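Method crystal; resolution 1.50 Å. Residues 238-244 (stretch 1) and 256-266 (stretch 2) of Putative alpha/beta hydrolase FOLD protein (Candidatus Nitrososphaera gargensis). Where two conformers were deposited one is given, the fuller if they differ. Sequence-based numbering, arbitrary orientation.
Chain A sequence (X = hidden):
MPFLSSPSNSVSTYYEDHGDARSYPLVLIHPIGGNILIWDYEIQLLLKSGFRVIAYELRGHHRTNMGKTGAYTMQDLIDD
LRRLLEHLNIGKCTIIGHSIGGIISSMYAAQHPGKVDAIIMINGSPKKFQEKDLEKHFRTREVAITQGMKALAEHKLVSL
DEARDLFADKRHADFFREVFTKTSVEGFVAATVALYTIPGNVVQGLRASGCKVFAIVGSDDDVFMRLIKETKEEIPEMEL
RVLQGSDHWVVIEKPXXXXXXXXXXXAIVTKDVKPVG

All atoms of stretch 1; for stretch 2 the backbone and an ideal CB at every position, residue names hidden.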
ATOM      1  N   MET A 238      20.634   8.360  19.650  1.00 13.57           N
ATOM      2  CA  MET A 238      19.247   8.798  19.874  0.60 14.31           C
ATOM      3  C   MET A 238      19.003   8.997  21.355  1.00 15.14           C
ATOM      4  O   MET A 238      19.546   8.252  22.181  1.00 17.32           O
ATOM      5  CB  MET A 238      18.205   7.777  19.276  0.60 14.41           C
ATOM      6  CG  MET A 238      16.705   8.058  19.537  0.60 13.74           C
ATOM      7  SD  MET A 238      15.412   7.014  18.741  0.60 16.13           S
ATOM      8  CE  MET A 238      15.752   5.567  19.688  0.60 16.88           C
ATOM      9  N   GLU A 239      18.166   9.913  21.693  1.00 13.50           N
ATOM     10  CA  GLU A 239      17.698  10.069  23.049  1.00 13.25           C
ATOM     11  C   GLU A 239      16.274   9.544  23.170  1.00 14.33           C
ATOM     12  O   GLU A 239      15.372  10.085  22.561  1.00 15.90           O
ATOM     13  CB  GLU A 239      17.795  11.522  23.440  1.00 15.74           C
ATOM     14  CG  GLU A 239      19.235  12.042  23.468  1.00 19.73           C
ATOM     15  CD  GLU A 239      20.065  11.407  24.593  1.00 23.17           C
ATOM     16  OE1 GLU A 239      19.426  11.050  25.576  1.00 29.95           O
ATOM     17  OE2 GLU A 239      21.303  11.193  24.466  1.00 30.77           O
ATOM     18  N   LEU A 240      16.050   8.514  23.990  1.00 13.32           N
ATOM     19  CA  LEU A 240      14.769   7.911  24.162  1.00 14.48           C
ATOM     20  C   LEU A 240      14.276   8.145  25.547  1.00 14.14           C
ATOM     21  O   LEU A 240      15.026   7.930  26.521  1.00 15.30           O
ATOM     22  CB  LEU A 240      14.928   6.430  23.958  1.00 16.16           C
ATOM     23  CG  LEU A 240      13.777   5.522  24.339  1.00 18.14           C
ATOM     24  CD1 LEU A 240      12.510   5.783  23.550  1.00 18.78           C
ATOM     25  CD2 LEU A 240      14.200   4.075  24.162  1.00 21.27           C
ATOM     26  N   ARG A 241      13.025   8.483  25.725  1.00 13.71           N
ATOM     27  CA  ARG A 241      12.417   8.628  27.045  1.00 15.23           C
ATOM     28  C   ARG A 241      11.126   7.912  26.995  1.00 15.04           C
ATOM     29  O   ARG A 241      10.335   7.996  26.034  1.00 14.83           O
ATOM     30  CB  ARG A 241      12.189  10.104  27.350  1.00 16.38           C
ATOM     31  CG  ARG A 241      13.399  11.009  27.268  1.00 20.81           C
ATOM     32  CD  ARG A 241      14.345  10.761  28.441  1.00 22.10           C
ATOM     33  NE  ARG A 241      15.509  11.622  28.303  1.00 22.18           N
ATOM     34  CZ  ARG A 241      16.598  11.361  27.597  1.00 24.27           C
ATOM     35  NH1 ARG A 241      16.748  10.199  26.965  1.00 25.08           N
ATOM     36  NH2 ARG A 241      17.574  12.273  27.516  1.00 29.20           N
ATOM     37  N   VAL A 242      10.842   7.130  28.014  1.00 14.64           N
ATOM     38  CA  VAL A 242       9.616   6.375  28.123  1.00 14.83           C
ATOM     39  C   VAL A 242       8.651   6.991  29.125  1.00 14.14           C
ATOM     40  O   VAL A 242       9.043   7.287  30.264  1.00 16.15           O
ATOM     41  CB  VAL A 242       9.896   4.884  28.514  1.00 14.57           C
ATOM     42  CG1 VAL A 242       8.599   4.110  28.698  1.00 14.76           C
ATOM     43  CG2 VAL A 242      10.823   4.252  27.469  1.00 15.20           C
ATOM     44  N   LEU A 243       7.402   7.117  28.770  1.00 13.78           N
ATOM     45  CA  LEU A 243       6.321   7.581  29.641  1.00 13.67           C
ATOM     46  C   LEU A 243       5.670   6.375  30.221  1.00 15.08           C
ATOM     47  O   LEU A 243       4.899   5.680  29.575  1.00 14.65           O
ATOM     48  CB  LEU A 243       5.299   8.471  28.870  1.00 14.96           C
ATOM     49  CG  LEU A 243       5.888   9.762  28.357  1.00 15.18           C
ATOM     50  CD1 LEU A 243       4.917  10.345  27.359  1.00 16.84           C
ATOM     51  CD2 LEU A 243       6.095  10.746  29.524  1.00 20.10           C
ATOM     52  N   GLN A 244       5.895   6.173  31.544  1.00 16.64           N
ATOM     53  CA  GLN A 244       5.317   5.021  32.216  1.00 19.83           C
ATOM     54  C   GLN A 244       3.848   5.154  32.352  1.00 19.82           C
ATOM     55  O   GLN A 244       3.344   6.143  32.870  1.00 21.04           O
ATOM     56  CB  GLN A 244       5.927   4.839  33.630  1.00 21.32           C
ATOM     57  CG  GLN A 244       7.394   4.535  33.637  1.00 22.87           C
ATOM     58  CD  GLN A 244       7.796   3.317  32.797  1.00 20.17           C
ATOM     59  OE1 GLN A 244       7.071   2.369  32.731  1.00 28.00           O
ATOM     60  NE2 GLN A 244       8.906   3.397  32.174  1.00 24.54           N
ATOM     61  N   UNK A 256       1.361  15.648  31.670  1.00 15.88           N
ATOM     62  CA  UNK A 256       2.313  16.725  31.879  1.00 17.13           C
ATOM     63  C   UNK A 256       3.777  16.350  31.651  1.00 16.38           C
ATOM     64  O   UNK A 256       4.567  17.100  31.086  1.00 17.25           O
ATOM     65  CB  UNK A 256       2.153  17.256  33.305  1.00 17.13           C
ATOM     66  N   UNK A 257       4.142  15.118  32.020  1.00 15.55           N
ATOM     67  CA  UNK A 257       5.506  14.695  31.869  1.00 16.03           C
ATOM     68  C   UNK A 257       5.957  14.745  30.397  1.00 15.63           C
ATOM     69  O   UNK A 257       7.088  15.003  30.099  1.00 15.36           O
ATOM     70  CB  UNK A 257       5.671  13.283  32.434  1.00 16.03           C
ATOM     71  N   UNK A 258       5.026  14.535  29.465  1.00 15.40           N
ATOM     72  CA  UNK A 258       5.435  14.569  28.070  1.00 15.69           C
ATOM     73  C   UNK A 258       5.982  15.943  27.714  1.00 15.19           C
ATOM     74  O   UNK A 258       6.910  16.071  26.913  1.00 14.48           O
ATOM     75  CB  UNK A 258       4.264  14.206  27.155  1.00 15.69           C
ATOM     76  N   UNK A 259       5.382  16.968  28.307  1.00 14.51           N
ATOM     77  CA  UNK A 259       5.808  18.338  27.951  1.00 15.03           C
ATOM     78  C   UNK A 259       7.086  18.756  28.634  1.00 14.96           C
ATOM     79  O   UNK A 259       7.843  19.506  28.071  1.00 14.63           O
ATOM     80  CB  UNK A 259       4.708  19.342  28.302  1.00 15.03           C
ATOM     81  N   UNK A 260       7.272  18.277  29.848  1.00 15.80           N
ATOM     82  CA  UNK A 260       8.523  18.470  30.546  1.00 17.07           C
ATOM     83  C   UNK A 260       9.620  17.881  29.687  1.00 15.75           C
ATOM     84  O   UNK A 260      10.608  18.527  29.427  1.00 16.80           O
ATOM     85  CB  UNK A 260       8.498  17.836  31.938  1.00 17.07           C
ATOM     86  N   UNK A 261       9.412  16.667  29.173  1.00 15.09           N
ATOM     87  CA  UNK A 261      10.410  16.031  28.334  1.00 15.19           C
ATOM     88  C   UNK A 261      10.619  16.778  27.006  1.00 14.15           C
ATOM     89  O   UNK A 261      11.732  17.096  26.616  1.00 13.84           O
ATOM     90  CB  UNK A 261      10.003  14.582  28.061  1.00 15.19           C
ATOM     91  N   UNK A 262       9.512  17.089  26.349  1.00 14.26           N
ATOM     92  CA  UNK A 262       9.579  17.815  25.086  1.00 15.08           C
ATOM     93  C   UNK A 262      10.336  19.129  25.209  1.00 14.52           C
ATOM     94  O   UNK A 262      11.198  19.423  24.354  1.00 14.90           O
ATOM     95  CB  UNK A 262       8.166  18.083  24.563  1.00 15.08           C
ATOM     96  N   UNK A 263      10.011  19.918  26.245  1.00 15.19           N
ATOM     97  CA  UNK A 263      10.673  21.227  26.324  1.00 16.74           C
ATOM     98  C   UNK A 263      12.168  21.090  26.652  1.00 16.09           C
ATOM     99  O   UNK A 263      13.007  21.857  26.169  1.00 18.75           O
ATOM    100  CB  UNK A 263       9.988  22.098  27.379  1.00 16.74           C
ATOM    101  N   UNK A 264      12.516  20.057  27.404  1.00 16.30           N
ATOM    102  CA  UNK A 264      13.869  19.690  27.604  1.00 16.84           C
ATOM    103  C   UNK A 264      14.641  19.408  26.334  1.00 17.40           C
ATOM    104  O   UNK A 264      15.755  19.876  26.087  1.00 18.63           O
ATOM    105  CB  UNK A 264      13.919  18.465  28.519  1.00 16.84           C
ATOM    106  N   UNK A 265      14.029  18.586  25.489  1.00 15.00           N
ATOM    107  CA  UNK A 265      14.654  18.302  24.215  1.00 14.68           C
ATOM    108  C   UNK A 265      14.811  19.566  23.369  1.00 14.30           C
ATOM    109  O   UNK A 265      15.819  19.770  22.708  1.00 15.40           O
ATOM    110  CB  UNK A 265      13.837  17.255  23.455  1.00 14.68           C
ATOM    111  N   UNK A 266      13.780  20.410  23.314  1.00 15.48           N
ATOM    112  CA  UNK A 266      13.830  21.596  22.507  1.00 15.20           C
ATOM    113  C   UNK A 266      14.900  22.565  23.045  1.00 16.74           C
ATOM    114  O   UNK A 266      15.493  23.270  22.258  1.00 19.15           O
ATOM    115  CB  UNK A 266      12.454  22.264  22.469  1.00 15.20           C
TER

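Strand 239-243 and helix 256-266 run nearly antiparallel, at 168°, with axes 9.5 Å apart at closest approach. No hydrogen bond links them directly.

Position 256 points its CB away from the strand. Nothing of stretch 1 limits it, and a polar or charged residue would do. It is Lys-256, whose NZ makes a weak hydrogen bond, part of a salt bridge, to OD1 of the residue at 260, 3.2 Å away.

Position 257 points toward the strand. Its ideal CB lies 3.9 Å from CD2 of Leu-243, so an aliphatic side chain could pack here. Beyond the leucine, however, the end of the strand offers the O of Val-242 and the N of Gln-244. A long side chain with a polar end could reach toward them. The residue is Glu-257, extended with chi1 and chi2 both t. Its OE1 comes 3.5 Å from Leu-243 CD2. One water donates to Glu-257 OE2 (2.7 Å) and to Val-242 O (2.8 Å). Another donates to Glu-257 OE1 (2.7 Å) and accepts from Gln-244 N (2.9 Å).

Position 258 points sideways, its ideal CB 3.9 Å from Leu-243 CD1. Leucine, isoleucine or methionine would suit. It is Met-258. Its CB packs 4.0 Å from Leu-243 CD1, while the end of the side chain leads away.

Positions 259 and 260 are out of reach of stretch 1, which does not choose between residue types. They hold Tyr-259, whose OH is hydrogen-bonded elsewhere in the structure, and Asp-260, the partner of Lys-256.

Position 261 points toward the strand, between Leu-243 and the aliphatic part of Arg-241. Its ideal CB is 5.0 Å from Arg-241 CG, which leaves room for valine, leucine, isoleucine or methionine. It is Ile-261. Ile-261 CD1 meets Leu-243 CD2 at 3.8 Å, and Ile-261 CG2 meets Arg-241 CG at 3.8 Å.

Positions 262, 263 and 264 are out of reach. Stretch 1 sets no preference at 262 and 263. At 264 an ideal CB would lie only 3.2 Å from the O of Ile-261, so glycine is comfortable. They are Leu-262, Met-263 and Gly-264.

Position 265 points sideways, with nothing of stretch 1 within 5.5 Å of its ideal CB. A long or aromatic side chain could bridge the gap to Arg-241, which holds Glu-239 OE1 in a salt bridge (Arg-241 NH2 to Glu-239 OE1, 2.9 Å). It is Phe-265. Arg-241 CG lies at the ring edge, 3.4 Å from Phe-265 CZ, and Phe-265 CE1 sits over one face of the guanidinium.

Position 266 is out of reach, and stretch 1 sets no preference; it is Leu-266.

Stretch 2 (256-266) KEMYDILMGFL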
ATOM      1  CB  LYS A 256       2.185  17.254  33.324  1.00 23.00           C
ATOM      2  CG  LYS A 256       3.177  18.373  33.622  1.00 30.54           C
ATOM      3  CD  LYS A 256       3.075  18.867  35.062  1.00 37.63           C
ATOM      4  CE  LYS A 256       3.584  20.299  35.193  1.00 40.32           C
ATOM      5  NZ  LYS A 256       5.065  20.392  35.087  1.00 44.17           N
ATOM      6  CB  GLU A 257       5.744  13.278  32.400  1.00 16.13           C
ATOM      7  CG  GLU A 257       7.199  12.937  32.494  1.00 18.88           C
ATOM      8  CD  GLU A 257       7.492  11.526  32.965  1.00 21.05           C
ATOM      9  OE1 GLU A 257       6.558  10.710  33.014  1.00 22.55           O
ATOM     10  OE2 GLU A 257       8.715  11.292  33.201  1.00 23.07           O
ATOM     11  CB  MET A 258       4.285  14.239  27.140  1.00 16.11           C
ATOM     12  CG  MET A 258       4.620  14.251  25.654  1.00 15.47           C
ATOM     13  SD  MET A 258       3.412  13.367  24.660  1.00 18.76           S
ATOM     14  CE  MET A 258       2.049  14.402  24.838  1.00 20.32           C
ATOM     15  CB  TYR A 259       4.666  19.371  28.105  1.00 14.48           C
ATOM     16  CG  TYR A 259       3.461  18.884  27.335  1.00 15.76           C
ATOM     17  CD1 TYR A 259       3.469  18.925  25.976  1.00 17.08           C
ATOM     18  CD2 TYR A 259       2.402  18.251  27.975  1.00 16.74           C
ATOM     19  CE1 TYR A 259       2.415  18.406  25.248  1.00 17.32           C
ATOM     20  CE2 TYR A 259       1.344  17.743  27.266  1.00 16.48           C
ATOM     21  CZ  TYR A 259       1.366  17.796  25.897  1.00 18.40           C
ATOM     22  OH  TYR A 259       0.328  17.273  25.135  1.00 21.39           O
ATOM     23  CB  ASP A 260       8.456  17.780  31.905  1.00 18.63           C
ATOM     24  CG  ASP A 260       7.448  18.447  32.869  1.00 23.70           C
ATOM     25  OD1 ASP A 260       7.029  19.603  32.665  1.00 28.27           O
ATOM     26  OD2 ASP A 260       7.072  17.728  33.798  1.00 30.87           O
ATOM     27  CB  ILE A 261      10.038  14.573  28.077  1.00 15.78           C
ATOM     28  CG1 ILE A 261      10.145  13.777  29.389  1.00 16.73           C
ATOM     29  CG2 ILE A 261      10.956  13.966  27.038  1.00 17.78           C
ATOM     30  CD1 ILE A 261       9.482  12.439  29.301  1.00 18.08           C
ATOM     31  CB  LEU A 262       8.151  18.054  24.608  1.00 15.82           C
ATOM     32  CG  LEU A 262       8.040  18.841  23.287  1.00 17.35           C
ATOM     33  CD1 LEU A 262       8.590  17.994  22.166  1.00 19.70           C
ATOM     34  CD2 LEU A 262       6.615  19.296  22.973  1.00 20.67           C
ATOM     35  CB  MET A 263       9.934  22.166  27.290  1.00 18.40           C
ATOM     36  CG  MET A 263       8.481  22.387  26.930  1.00 19.17           C
ATOM     37  SD  MET A 263       8.109  22.768  25.184  1.00 23.72           S
ATOM     38  CE  MET A 263       9.038  24.278  25.039  1.00 23.27           C
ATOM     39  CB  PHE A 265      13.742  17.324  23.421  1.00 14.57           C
ATOM     40  CG  PHE A 265      13.654  15.906  23.945  1.00 14.96           C
ATOM     41  CD1 PHE A 265      14.527  15.379  24.922  1.00 16.76           C
ATOM     42  CD2 PHE A 265      12.696  15.051  23.416  1.00 16.67           C
ATOM     43  CE1 PHE A 265      14.380  14.077  25.318  1.00 17.86           C
ATOM     44  CE2 PHE A 265      12.596  13.753  23.787  1.00 18.53           C
ATOM     45  CZ  PHE A 265      13.438  13.266  24.715  1.00 18.12           C
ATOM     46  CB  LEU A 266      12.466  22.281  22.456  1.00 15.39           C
ATOM     47  CG  LEU A 266      11.427  21.457  21.642  1.00 14.63           C
ATOM     48  CD1 LEU A 266      10.081  22.090  21.745  1.00 15.95           C
ATOM     49  CD2 LEU A 266      11.843  21.404  20.200  1.00 16.48           C
TER
HETATM   50  O   HOH W   1      10.060   9.349  31.821  1.00 26.52           O
HETATM   51  O   HOH W   2       7.216   8.144  33.230  1.00 21.05           O
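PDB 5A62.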